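Local coordinates for protein cytochrome c (Pseudomonas aeruginosa, PDB 6RTE) that oxidises dihydro-heme d1 as the dehydrogenase NirN of heme d1 biosynthesis, joining a heme c domain to an eight-bladed beta-propeller, at residues Trp233-Asn238 and Gly242-Leu247; Val284-Lys287 and Leu292-Leu295. One frame throughout, in Å; residues are numbered along the deposited sequence.

Interactions 1 and 2 belong to consecutive blades of the beta-propeller and meet in the layer between them. Each is the hairpin formed by the second and third strands of a four-stranded blade, and their centres lie about 11 Å apart. Leu244 of interaction 1 does most of the joining: its CD1 is 3.7 Å from CZ3 of Trp293, and its CD2 is 3.8 Å from CG1 of Val284. Leu235 adds its CD2, 4.0 Å from CG2 of Val284. The face of 233-238/242-247 carrying Leu235 and Leu244 is thus packed on the face of 284-287/292-295 carrying Val284 and Trp293. Both are buried packing inside the propeller, and neither supplies a residue to the heme c pocket.

Interaction 1: Trp233-Asn238 and Gly242-Leu247; sequences WVLVGN and GNLVLL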
loop_
_atom_site.group_PDB
_atom_site.type_symbol
_atom_site.label_atom_id
_atom_site.label_comp_id
_atom_site.label_asym_id
_atom_site.label_seq_id
_atom_site.Cartn_x
_atom_site.Cartn_y
_atom_site.Cartn_z
ATOM N N TRP A 233 -15.560 8.875 5.472
ATOM C CA TRP A 233 -14.368 9.674 5.226
ATOM C C TRP A 233 -13.250 8.859 4.597
ATOM O O TRP A 233 -13.020 7.709 4.969
ATOM C CB TRP A 233 -13.833 10.286 6.539
ATOM C CG TRP A 233 -14.894 10.897 7.416
ATOM C CD1 TRP A 233 -15.301 10.455 8.638
ATOM C CD2 TRP A 233 -15.678 12.048 7.122
ATOM N NE1 TRP A 233 -16.293 11.269 9.125
ATOM C CE2 TRP A 233 -16.542 12.253 8.210
ATOM C CE3 TRP A 233 -15.732 12.930 6.041
ATOM C CZ2 TRP A 233 -17.463 13.293 8.245
ATOM C CZ3 TRP A 233 -16.638 13.960 6.075
ATOM C CH2 TRP A 233 -17.496 14.136 7.167
ATOM N N VAL A 234 -12.538 9.488 3.659
ATOM C CA VAL A 234 -11.246 9.022 3.180
ATOM C C VAL A 234 -10.177 9.986 3.690
ATOM O O VAL A 234 -10.277 11.207 3.479
ATOM C CB VAL A 234 -11.203 8.941 1.642
ATOM C CG1 VAL A 234 -9.824 8.533 1.162
ATOM C CG2 VAL A 234 -12.266 7.978 1.124
ATOM N N LEU A 235 -9.155 9.449 4.333
ATOM C CA LEU A 235 -8.008 10.238 4.784
ATOM C C LEU A 235 -6.786 9.804 3.984
ATOM O O LEU A 235 -6.431 8.619 3.984
ATOM C CB LEU A 235 -7.767 10.077 6.287
ATOM C CG LEU A 235 -6.704 11.035 6.850
ATOM C CD1 LEU A 235 -7.212 12.459 6.792
ATOM C CD2 LEU A 235 -6.292 10.642 8.280
ATOM N N VAL A 236 -6.149 10.762 3.311
ATOM C CA VAL A 236 -5.010 10.500 2.434
ATOM C C VAL A 236 -3.747 11.033 3.101
ATOM O O VAL A 236 -3.704 12.202 3.512
ATOM C CB VAL A 236 -5.183 11.161 1.049
ATOM C CG1 VAL A 236 -4.048 10.764 0.133
ATOM C CG2 VAL A 236 -6.526 10.814 0.429
ATOM N N GLY A 237 -2.729 10.181 3.193
ATOM C CA GLY A 237 -1.448 10.557 3.765
ATOM C C GLY A 237 -0.430 10.848 2.684
ATOM O O GLY A 237 -0.043 9.955 1.925
ATOM N N ASN A 238 0.029 12.104 2.637
ATOM C CA ASN A 238 0.905 12.580 1.578
ATOM C C ASN A 238 2.329 12.788 2.081
ATOM O O ASN A 238 2.551 13.253 3.211
ATOM C CB ASN A 238 0.387 13.897 0.987
ATOM C CG ASN A 238 -0.838 13.720 0.111
ATOM O OD1 ASN A 238 -1.016 12.686 -0.531
ATOM N ND2 ASN A 238 -1.691 14.740 0.072
ATOM N N GLY A 242 3.519 17.882 2.631
ATOM C CA GLY A 242 3.457 17.180 3.894
ATOM C C GLY A 242 2.136 17.434 4.591
ATOM O O GLY A 242 2.006 18.374 5.381
ATOM N N ASN A 243 1.126 16.624 4.289
ATOM C CA ASN A 243 -0.200 16.920 4.818
ATOM C C ASN A 243 -1.058 15.664 4.809
ATOM O O ASN A 243 -0.656 14.607 4.315
ATOM C CB ASN A 243 -0.872 18.056 4.036
ATOM C CG ASN A 243 -1.182 17.698 2.576
ATOM O OD1 ASN A 243 -1.232 16.528 2.188
ATOM N ND2 ASN A 243 -1.399 18.733 1.756
ATOM N N LEU A 244 -2.212 15.789 5.450
ATOM C CA LEU A 244 -3.325 14.863 5.319
ATOM C C LEU A 244 -4.413 15.552 4.517
ATOM O O LEU A 244 -4.658 16.754 4.685
ATOM C CB LEU A 244 -3.888 14.455 6.687
ATOM C CG LEU A 244 -2.925 13.746 7.650
ATOM C CD1 LEU A 244 -3.438 13.886 9.076
ATOM C CD2 LEU A 244 -2.774 12.278 7.275
ATOM N N VAL A 245 -5.080 14.801 3.646
ATOM C CA VAL A 245 -6.205 15.336 2.886
ATOM C C VAL A 245 -7.433 14.496 3.224
ATOM O O VAL A 245 -7.427 13.269 3.055
ATOM C CB VAL A 245 -5.915 15.358 1.378
ATOM C CG1 VAL A 245 -7.143 15.719 0.585
ATOM C CG2 VAL A 245 -4.771 16.361 1.075
ATOM N N LEU A 246 -8.463 15.163 3.736
ATOM C CA LEU A 246 -9.710 14.542 4.146
ATOM C C LEU A 246 -10.739 14.726 3.031
ATOM O O LEU A 246 -11.025 15.858 2.625
ATOM C CB LEU A 246 -10.214 15.167 5.443
ATOM C CG LEU A 246 -11.537 14.626 6.002
ATOM C CD1 LEU A 246 -11.394 13.159 6.361
ATOM C CD2 LEU A 246 -11.976 15.434 7.208
ATOM N N LEU A 247 -11.292 13.615 2.554
ATOM C CA LEU A 247 -12.247 13.601 1.460
ATOM C C LEU A 247 -13.557 12.966 1.937
ATOM O O LEU A 247 -13.564 12.135 2.849
ATOM C CB LEU A 247 -11.708 12.810 0.258
ATOM C CG LEU A 247 -10.332 13.173 -0.308
ATOM C CD1 LEU A 247 -9.865 12.129 -1.339
ATOM C CD2 LEU A 247 -10.359 14.552 -0.947
#
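Leu235 and Leu244 slant across one another on one face of this hairpin, CD1 of Leu235 lying 3.9 Å from CB of Leu244. CD1 of Leu246, loosely beside that methyl, extends across to strand 233-238 and meets CB of Trp233 at 3.8 Å, so a row of carbon runs along this side of the sheet. Leu235 sends CG away from its backbone N (chi1 -172°), and this leans the branch over the neighbouring strand. Gly237, paired with Leu244, brings only its backbone to this row. Val234, Val236, Val245 and Leu247 cover the other face; CD1 of Leu247 reaches diagonally to CG2 of Val236 at 4.0 Å. Paired backbone bonds at Val234-Leu247 and Val236-Val245 hold the two strands, the bond from Leu247 N to Val234 O being 2.8 Å long.

Toward the turn, the polar edge is built by two asparagines lying side by side and pointing the same way. ND2 of Asn238 donates to OD1 of Asn243 over 2.8 Å, in the plane of the accepting carbonyl, although the two amide planes are 48° apart. Beside this bond, Asn238 N donates to Asn243 O. A second donation from ND2 to Ala218 O, with OD1 bonded to Thr222 OG1, grips the Asn238 amide at both ends and fixes its rotation. The arrangement is an antiparallel beta-hairpin of the two middle strands, 233-238 and 243-248, in one four-stranded blade of an eight-bladed beta-propeller.

Interaction 2: Val284-Lys287 and Leu292-Leu295; sequences VALK and LWEL
The indole of Trp293 receives Leu286 on one face: CD1 of the leucine stands 3.8 Å from the centroid of the five-membered ring, 17° off its normal, in a CH-pi contact. The methyl is displaced toward the rim, where its nearest ring atom is NE1 at 3.6 Å. This nitrogen, at the ring's edge, is hydrogen-bonded to OE1 of Glu291, just before the segment, which helps to hold the indole in its rotation. CG of Trp293 stands anti to its carbonyl carbon (chi1 -72°), and the ring rises from the sheet on the face shared with Val284.

At the foot of the indole, Val284 and Trp293 form a hydrogen-bonded antiparallel pair. Val284 N donates to Trp293 O at 2.8 Å, while the return bond from Trp293 N to Val284 O is longer, at 3.2 Å, yet almost straight. Their CB atoms lie 4.0 Å apart. Val284 also passes CG2 obliquely against CD1 of Leu295, a tight carbon contact of 3.5 Å.

The hairpin occupies the middle of its four-stranded blade. Strand 281-286 has 270-276 along its far side, where Val284 touches Val273 and Val270, and strand 291-296 is bordered by 306-309. On the face opposite Trp293, Ala285 and Leu292 both pack on Phe317 of strand 317-319, which belongs to the next sheet.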
loop_
_atom_site.group_PDB
_atom_site.type_symbol
_atom_site.label_atom_id
_atom_site.label_comp_id
_atom_site.label_asym_id
_atom_site.label_seq_id
_atom_site.Cartn_x
_atom_site.Cartn_y
_atom_site.Cartn_z
ATOM N N VAL A 284 -2.255 8.242 12.547
ATOM C CA VAL A 284 -1.349 8.777 11.540
ATOM C C VAL A 284 0.088 8.658 12.036
ATOM O O VAL A 284 0.417 9.125 13.138
ATOM C CB VAL A 284 -1.686 10.245 11.205
ATOM C CG1 VAL A 284 -0.735 10.794 10.139
ATOM C CG2 VAL A 284 -3.146 10.359 10.749
ATOM N N ALA A 285 0.941 8.058 11.208
ATOM C CA ALA A 285 2.376 7.985 11.448
ATOM C C ALA A 285 3.067 9.128 10.717
ATOM O O ALA A 285 2.862 9.303 9.512
ATOM C CB ALA A 285 2.945 6.655 10.970
ATOM N N LEU A 286 3.869 9.899 11.447
ATOM C CA LEU A 286 4.575 11.055 10.899
ATOM C C LEU A 286 6.065 10.762 10.738
ATOM O O LEU A 286 6.732 10.307 11.672
ATOM C CB LEU A 286 4.383 12.283 11.793
ATOM C CG LEU A 286 2.936 12.758 11.855
ATOM C CD1 LEU A 286 2.788 13.882 12.863
ATOM C CD2 LEU A 286 2.427 13.206 10.463
ATOM N N LYS A 287 6.587 11.083 9.555
ATOM C CA LYS A 287 7.942 10.691 9.183
ATOM C C LYS A 287 9.004 11.487 9.933
ATOM O O LYS A 287 10.038 10.930 10.324
ATOM C CB LYS A 287 8.101 10.881 7.668
ATOM C CG LYS A 287 9.264 10.197 7.038
ATOM C CD LYS A 287 9.106 8.701 7.092
ATOM C CE LYS A 287 10.336 8.034 6.519
ATOM N NZ LYS A 287 10.518 6.683 7.096
ATOM N N LEU A 292 2.888 11.220 16.993
ATOM C CA LEU A 292 1.912 10.466 16.221
ATOM C C LEU A 292 0.539 11.022 16.573
ATOM O O LEU A 292 0.339 11.594 17.652
ATOM C CB LEU A 292 1.991 8.964 16.471
ATOM C CG LEU A 292 1.554 8.373 17.804
ATOM C CD1 LEU A 292 0.084 8.021 17.768
ATOM C CD2 LEU A 292 2.387 7.144 18.122
ATOM N N TRP A 293 -0.383 10.885 15.630
ATOM C CA TRP A 293 -1.689 11.535 15.713
ATOM C C TRP A 293 -2.790 10.485 15.745
ATOM O O TRP A 293 -2.698 9.450 15.066
ATOM C CB TRP A 293 -1.914 12.457 14.520
ATOM C CG TRP A 293 -1.121 13.736 14.493
ATOM C CD1 TRP A 293 -0.172 14.161 15.393
ATOM C CD2 TRP A 293 -1.223 14.765 13.504
ATOM N NE1 TRP A 293 0.312 15.385 15.015
ATOM C CE2 TRP A 293 -0.316 15.783 13.864
ATOM C CE3 TRP A 293 -2.000 14.926 12.350
ATOM C CZ2 TRP A 293 -0.164 16.947 13.111
ATOM C CZ3 TRP A 293 -1.848 16.085 11.600
ATOM C CH2 TRP A 293 -0.940 17.077 11.980
ATOM N N GLU A 294 -3.821 10.748 16.542
ATOM C CA GLU A 294 -5.114 10.092 16.402
ATOM C C GLU A 294 -6.132 11.168 16.049
ATOM O O GLU A 294 -6.147 12.237 16.674
ATOM C CB GLU A 294 -5.521 9.357 17.683
ATOM C CG GLU A 294 -6.797 8.544 17.549
ATOM C CD GLU A 294 -7.123 7.730 18.791
ATOM O OE1 GLU A 294 -6.537 7.999 19.867
ATOM O OE2 GLU A 294 -7.966 6.813 18.692
ATOM N N LEU A 295 -6.952 10.898 15.039
ATOM C CA LEU A 295 -8.000 11.817 14.604
ATOM C C LEU A 295 -9.359 11.139 14.767
ATOM O O LEU A 295 -9.784 10.380 13.872
ATOM C CB LEU A 295 -7.780 12.236 13.155
ATOM C CG LEU A 295 -6.565 13.136 12.885
ATOM C CD1 LEU A 295 -5.294 12.301 12.660
ATOM C CD2 LEU A 295 -6.813 14.022 11.694
#